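Local coordinates for lactaldehyde dehydrogenase (Escherichia coli, PDB 2IMP), which oxidises L-lactaldehyde irreversibly to L-lactate with NAD+, in the degradation of L-fucose and L-rhamnose, and also acts on glycolaldehyde, at residues 149-152 / 157-160; 225-228 / 232-235. All blocks are in the same frame, centred on the assembly; numbering follows the deposited sequence.

Interaction 1 (149-152 / 157-160); sequences ILPW and FLIA. With NAI (1,4-dihydronicotinamide adenine dinucleotide), chain D.
The indole of Trp152 turns its pyrrole edge to the NADH, with O5D lying in the ring plane beside NE1, 3.5 Å from that nitrogen. O1N comes in obliquely beside CD1 (Trp152 CD1 to O1N, 3.2 Å), and C5D of the nicotinamide ribose also rests near CD1. With an alanine here, the C5D–O5D link would probably lose the indole edge beside it and be freer to shift. Trp152 N adds a weak hydrogen bond to O1N (3.4 Å, N-H...O 149°), whereas Leu150 O accepts a short one from the adenosine ribose hydroxyl O3B at 2.6 Å. These bonds come from the turn between strand 134-149 and helix 155-168, the start of a beta-alpha-beta crossover to the parallel neighbour strand 172-176 in the Rossmann-like NAD-binding domain of aldehyde dehydrogenases. Leu150 sends its side chain from this turn to the helix: CG is twisted well off the staggered position (chi1 -34°), CD1 presses tightly on CG1 of Ile159 at 3.3 Å, and CD2 lies 3.7 Å from the carbonyl oxygen of Leu158. The Leu150 and Ile159 side chains cross at about a right angle, as do Pro151 and Leu158, although the modelled spacing of that pair is too short to be trusted.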
loop_
_atom_site.group_PDB
_atom_site.type_symbol
_atom_site.label_atom_id
_atom_site.label_comp_id
_atom_site.label_asym_id
_atom_site.label_seq_id
_atom_site.Cartn_x
_atom_site.Cartn_y
_atom_site.Cartn_z
ATOM N N ILE A 149 -21.693 14.475 14.517
ATOM C CA ILE A 149 -23.038 14.425 15.054
ATOM C C ILE A 149 -23.344 12.986 15.517
ATOM O O ILE A 149 -23.382 12.063 14.701
ATOM C CB ILE A 149 -24.033 14.899 13.979
ATOM C CG1 ILE A 149 -23.637 16.309 13.518
ATOM C CG2 ILE A 149 -25.438 14.889 14.524
ATOM C CD1 ILE A 149 -24.449 16.849 12.358
ATOM N N LEU A 150 -23.544 12.809 16.819
ATOM C CA LEU A 150 -23.739 11.474 17.371
ATOM C C LEU A 150 -25.171 11.022 17.735
ATOM O O LEU A 150 -26.031 11.831 18.078
ATOM C CB LEU A 150 -22.847 11.315 18.603
ATOM C CG LEU A 150 -21.503 12.045 18.539
ATOM C CD1 LEU A 150 -20.780 11.844 19.862
ATOM C CD2 LEU A 150 -20.664 11.537 17.363
ATOM N N PRO A 151 -25.412 9.701 17.673
ATOM C CA PRO A 151 -26.687 9.052 17.977
ATOM C C PRO A 151 -26.722 8.639 19.470
ATOM O O PRO A 151 -25.739 8.831 20.190
ATOM C CB PRO A 151 -26.665 7.843 17.056
ATOM C CG PRO A 151 -25.243 7.400 17.191
ATOM C CD PRO A 151 -24.465 8.723 17.104
ATOM N N TRP A 152 -27.844 8.073 19.913
ATOM C CA TRP A 152 -27.969 7.642 21.309
ATOM C C TRP A 152 -27.341 6.268 21.618
ATOM O O TRP A 152 -27.035 5.973 22.772
ATOM C CB TRP A 152 -29.430 7.594 21.746
ATOM C CG TRP A 152 -30.233 6.679 20.929
ATOM C CD1 TRP A 152 -30.897 7.014 19.884
ATOM C CD2 TRP A 152 -30.387 5.256 21.079
ATOM N NE1 TRP A 152 -31.513 5.922 19.297
ATOM C CE2 TRP A 152 -31.220 4.823 20.022
ATOM C CE3 TRP A 152 -29.926 4.330 21.990
ATOM C CZ2 TRP A 152 -31.578 3.490 19.845
ATOM C CZ3 TRP A 152 -30.276 3.007 21.818
ATOM C CH2 TRP A 152 -31.107 2.597 20.753
ATOM N N PHE A 157 -18.497 5.736 22.674
ATOM C CA PHE A 157 -17.596 5.229 21.659
ATOM C C PHE A 157 -17.610 6.092 20.381
ATOM O O PHE A 157 -16.560 6.440 19.843
ATOM C CB PHE A 157 -17.964 3.788 21.296
ATOM C CG PHE A 157 -17.294 3.293 20.045
ATOM C CD1 PHE A 157 -15.905 3.262 19.949
ATOM C CD2 PHE A 157 -18.050 2.873 18.956
ATOM C CE1 PHE A 157 -15.278 2.827 18.785
ATOM C CE2 PHE A 157 -17.434 2.433 17.787
ATOM C CZ PHE A 157 -16.048 2.408 17.699
ATOM N N LEU A 158 -18.803 6.443 19.913
ATOM C CA LEU A 158 -18.893 7.251 18.711
ATOM C C LEU A 158 -18.182 8.614 18.803
ATOM O O LEU A 158 -17.809 9.187 17.778
ATOM C CB LEU A 158 -20.348 7.413 18.282
ATOM C CG LEU A 158 -20.889 6.104 17.688
ATOM C CD1 LEU A 158 -22.339 6.271 17.310
ATOM C CD2 LEU A 158 -20.078 5.718 16.462
ATOM N N ILE A 159 -18.005 9.131 20.019
ATOM C CA ILE A 159 -17.251 10.366 20.160
ATOM C C ILE A 159 -15.809 10.124 19.659
ATOM O O ILE A 159 -15.275 10.867 18.845
ATOM C CB ILE A 159 -17.134 10.820 21.639
ATOM C CG1 ILE A 159 -18.507 11.158 22.219
ATOM C CG2 ILE A 159 -16.228 12.033 21.733
ATOM C CD1 ILE A 159 -18.469 11.390 23.727
ATOM N N ALA A 160 -15.215 9.050 20.170
ATOM C CA ALA A 160 -13.862 8.667 19.813
ATOM C C ALA A 160 -13.737 8.220 18.352
ATOM O O ALA A 160 -12.769 8.556 17.670
ATOM C CB ALA A 160 -13.374 7.550 20.738
HETATM P PA NAI D . -31.043 10.356 14.672
HETATM O O1A NAI D . -30.661 10.600 13.271
HETATM O O2A NAI D . -32.508 10.702 14.962
HETATM O O5B NAI D . -30.079 11.195 15.629
HETATM C C5B NAI D . -28.663 11.106 15.596
HETATM C C4B NAI D . -28.001 12.493 15.630
HETATM O O4B NAI D . -28.359 13.272 14.486
HETATM C C3B NAI D . -28.390 13.352 16.844
HETATM O O3B NAI D . -27.237 14.000 17.374
HETATM C C2B NAI D . -29.433 14.292 16.273
HETATM O O2B NAI D . -29.646 15.478 16.993
HETATM C C1B NAI D . -28.920 14.523 14.875
HETATM N N9A NAI D . -29.973 14.950 13.907
HETATM C C8A NAI D . -31.299 14.543 13.768
HETATM N N7A NAI D . -31.863 15.235 12.732
HETATM C C5A NAI D . -30.934 16.068 12.213
HETATM C C6A NAI D . -30.959 16.995 11.151
HETATM N N6A NAI D . -32.069 17.190 10.440
HETATM N N1A NAI D . -29.800 17.725 10.849
HETATM C C2A NAI D . -28.625 17.533 11.590
HETATM N N3A NAI D . -28.608 16.606 12.645
HETATM C C4A NAI D . -29.741 15.888 12.943
HETATM O O3 NAI D . -30.733 8.803 14.929
HETATM P PN NAI D . -30.736 8.019 16.339
HETATM O O1N NAI D . -29.910 8.722 17.336
HETATM O O2N NAI D . -30.380 6.591 16.037
HETATM O O5D NAI D . -32.312 8.076 16.703
HETATM C C5D NAI D . -32.900 8.915 17.665
HETATM C C4D NAI D . -34.390 8.664 17.619
HETATM O O4D NAI D . -35.054 9.667 18.382
HETATM C C3D NAI D . -35.226 8.568 16.323
HETATM O O3D NAI D . -35.577 7.221 16.068
HETATM C C2D NAI D . -36.430 9.447 16.542
HETATM O O2D NAI D . -37.623 8.882 16.048
HETATM C C1D NAI D . -36.422 9.651 18.037
HETATM N N1N NAI D . -37.147 10.909 18.409
HETATM C C2N NAI D . -36.418 12.103 18.392
HETATM C C3N NAI D . -37.060 13.322 18.741
HETATM C C7N NAI D . -36.290 14.624 18.733
HETATM O O7N NAI D . -36.952 15.793 19.084
HETATM N N7N NAI D . -35.000 14.712 18.405
HETATM C C4N NAI D . -38.447 13.291 19.106
HETATM C C5N NAI D . -39.172 12.064 19.116
HETATM C C6N NAI D . -38.499 10.871 18.763
#

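Interaction 2 (225-228 / 232-235); sequences VSMT and SAGE. With NAI (1,4-dihydronicotinamide adenine dinucleotide), chain D.
Met227 reaches the helix through a bent side chain: CG leaves anti to the backbone N (chi1 171°), a kink at chi2 of -91° turns the thioether, and an extended chi3 carries CE to the methyl of Ala233. CE and Ala233 CB meet at 3.7 Å, methyl against methyl, while SD passes 4.1 Å from CA of Gly234. No hydrogen bond joins strand and helix here. The contact sits at the end of strand 222-227, where the chain turns into helix 231-242, a beta-alpha unit whose loop faces the dinucleotide; Ser230 OG in that loop bonds both to the NADH and to the backbone N of Ala233. Beside the methyl pair lies the phosphate on the adenosine side. Its O1A is 3.4 Å from CE of Met227; the still shorter modelled approach to Ala233 CB is doubtful. Ala233 CB is also 3.5 Å from N7A of the adenine. On the strand itself, Ser226 OG and Thr228 OG1 are both hydrogen-bonded to Lys162 NZ, and Thr228 touches the bound lactate. The side chains of Met227 and Ala233 turn methyl groups to this part of the NADH, which suggests that they contribute shape, while hydrogen bonds come from residues such as Ser230.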
loop_
_atom_site.group_PDB
_atom_site.type_symbol
_atom_site.label_atom_id
_atom_site.label_comp_id
_atom_site.label_asym_id
_atom_site.label_seq_id
_atom_site.Cartn_x
_atom_site.Cartn_y
_atom_site.Cartn_z
ATOM N N VAL A 225 -18.463 16.828 7.459
ATOM C CA VAL A 225 -19.402 16.535 8.519
ATOM C C VAL A 225 -19.588 15.013 8.670
ATOM O O VAL A 225 -19.906 14.317 7.706
ATOM C CB VAL A 225 -20.791 17.209 8.289
ATOM C CG1 VAL A 225 -21.401 16.761 6.961
ATOM C CG2 VAL A 225 -21.726 16.855 9.451
ATOM N N SER A 226 -19.333 14.511 9.871
ATOM C CA SER A 226 -19.476 13.094 10.151
ATOM C C SER A 226 -20.659 12.803 11.068
ATOM O O SER A 226 -20.799 13.420 12.123
ATOM C CB SER A 226 -18.199 12.544 10.787
ATOM O OG SER A 226 -18.358 11.172 11.115
ATOM N N MET A 227 -21.505 11.868 10.661
ATOM C CA MET A 227 -22.668 11.543 11.458
ATOM C C MET A 227 -23.098 10.073 11.442
ATOM O O MET A 227 -22.985 9.378 10.430
ATOM C CB MET A 227 -23.848 12.428 11.023
ATOM C CG MET A 227 -25.199 12.051 11.629
ATOM S SD MET A 227 -26.150 10.872 10.631
ATOM C CE MET A 227 -27.643 10.714 11.614
ATOM N N THR A 228 -23.571 9.620 12.592
ATOM C CA THR A 228 -24.079 8.274 12.742
ATOM C C THR A 228 -25.507 8.315 13.316
ATOM O O THR A 228 -25.772 9.098 14.236
ATOM C CB THR A 228 -23.175 7.442 13.663
ATOM O OG1 THR A 228 -21.862 7.362 13.091
ATOM C CG2 THR A 228 -23.737 6.034 13.831
ATOM N N SER A 232 -33.023 9.124 7.875
ATOM C CA SER A 232 -33.754 10.368 7.681
ATOM C C SER A 232 -32.893 11.604 8.015
ATOM O O SER A 232 -32.872 12.593 7.274
ATOM C CB SER A 232 -35.019 10.376 8.543
ATOM O OG SER A 232 -35.730 11.589 8.374
ATOM N N ALA A 233 -32.190 11.531 9.140
ATOM C CA ALA A 233 -31.309 12.615 9.541
ATOM C C ALA A 233 -30.090 12.730 8.602
ATOM O O ALA A 233 -29.646 13.832 8.275
ATOM C CB ALA A 233 -30.840 12.401 10.965
ATOM N N GLY A 234 -29.577 11.575 8.176
ATOM C CA GLY A 234 -28.445 11.548 7.269
ATOM C C GLY A 234 -28.790 12.249 5.967
ATOM O O GLY A 234 -27.955 12.952 5.386
ATOM N N GLU A 235 -30.019 12.049 5.497
ATOM C CA GLU A 235 -30.472 12.696 4.268
ATOM C C GLU A 235 -30.488 14.233 4.394
ATOM O O GLU A 235 -30.064 14.956 3.492
ATOM C CB GLU A 235 -31.883 12.235 3.906
ATOM C CG GLU A 235 -32.012 10.781 3.493
ATOM C CD GLU A 235 -33.472 10.367 3.325
ATOM O OE1 GLU A 235 -34.236 11.141 2.701
ATOM O OE2 GLU A 235 -33.851 9.276 3.811
HETATM P PA NAI D . -31.043 10.356 14.672
HETATM O O1A NAI D . -30.661 10.600 13.271
HETATM O O2A NAI D . -32.508 10.702 14.962
HETATM O O5B NAI D . -30.079 11.195 15.629
HETATM C C5B NAI D . -28.663 11.106 15.596
HETATM C C4B NAI D . -28.001 12.493 15.630
HETATM O O4B NAI D . -28.359 13.272 14.486
HETATM C C3B NAI D . -28.390 13.352 16.844
HETATM O O3B NAI D . -27.237 14.000 17.374
HETATM C C2B NAI D . -29.433 14.292 16.273
HETATM O O2B NAI D . -29.646 15.478 16.993
HETATM C C1B NAI D . -28.920 14.523 14.875
HETATM N N9A NAI D . -29.973 14.950 13.907
HETATM C C8A NAI D . -31.299 14.543 13.768
HETATM N N7A NAI D . -31.863 15.235 12.732
HETATM C C5A NAI D . -30.934 16.068 12.213
HETATM C C6A NAI D . -30.959 16.995 11.151
HETATM N N6A NAI D . -32.069 17.190 10.440
HETATM N N1A NAI D . -29.800 17.725 10.849
HETATM C C2A NAI D . -28.625 17.533 11.590
HETATM N N3A NAI D . -28.608 16.606 12.645
HETATM C C4A NAI D . -29.741 15.888 12.943
HETATM O O3 NAI D . -30.733 8.803 14.929
HETATM P PN NAI D . -30.736 8.019 16.339
HETATM O O1N NAI D . -29.910 8.722 17.336
HETATM O O2N NAI D . -30.380 6.591 16.037
HETATM O O5D NAI D . -32.312 8.076 16.703
HETATM C C5D NAI D . -32.900 8.915 17.665
HETATM C C4D NAI D . -34.390 8.664 17.619
HETATM O O4D NAI D . -35.054 9.667 18.382
HETATM C C3D NAI D . -35.226 8.568 16.323
HETATM O O3D NAI D . -35.577 7.221 16.068
HETATM C C2D NAI D . -36.430 9.447 16.542
HETATM O O2D NAI D . -37.623 8.882 16.048
HETATM C C1D NAI D . -36.422 9.651 18.037
HETATM N N1N NAI D . -37.147 10.909 18.409
HETATM C C2N NAI D . -36.418 12.103 18.392
HETATM C C3N NAI D . -37.060 13.322 18.741
HETATM C C7N NAI D . -36.290 14.624 18.733
HETATM O O7N NAI D . -36.952 15.793 19.084
HETATM N N7N NAI D . -35.000 14.712 18.405
HETATM C C4N NAI D . -38.447 13.291 19.106
HETATM C C5N NAI D . -39.172 12.064 19.116
HETATM C C6N NAI D . -38.499 10.871 18.763
#

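In the fold
Interactions 1 and 2 lie at beta-alpha loops at the ends of neighbouring parallel strands, 134-149 and 222-227, with centres 12 Å apart. Ile149 ties them together by two probable backbone hydrogen bonds, its N to Ser226 O at 2.8 Å and its O to Thr228 N at 3.2 Å. Next to them, Pro151 CD packs on Thr228 O. The NADH spans both: 149-152 follows it from the adenosine ribose to the nicotinamide-side phosphate, and Ala233 lies by the adenine and its phosphate. Both contacts also approach the substrate site: the side chain of Leu158, on helix 155-168, comes within about 4 Å of the lactate (nearest atoms) and touches Thr228, and the backbone of Met227 is hydrogen-bonded to Glu251, a probable active-site residue.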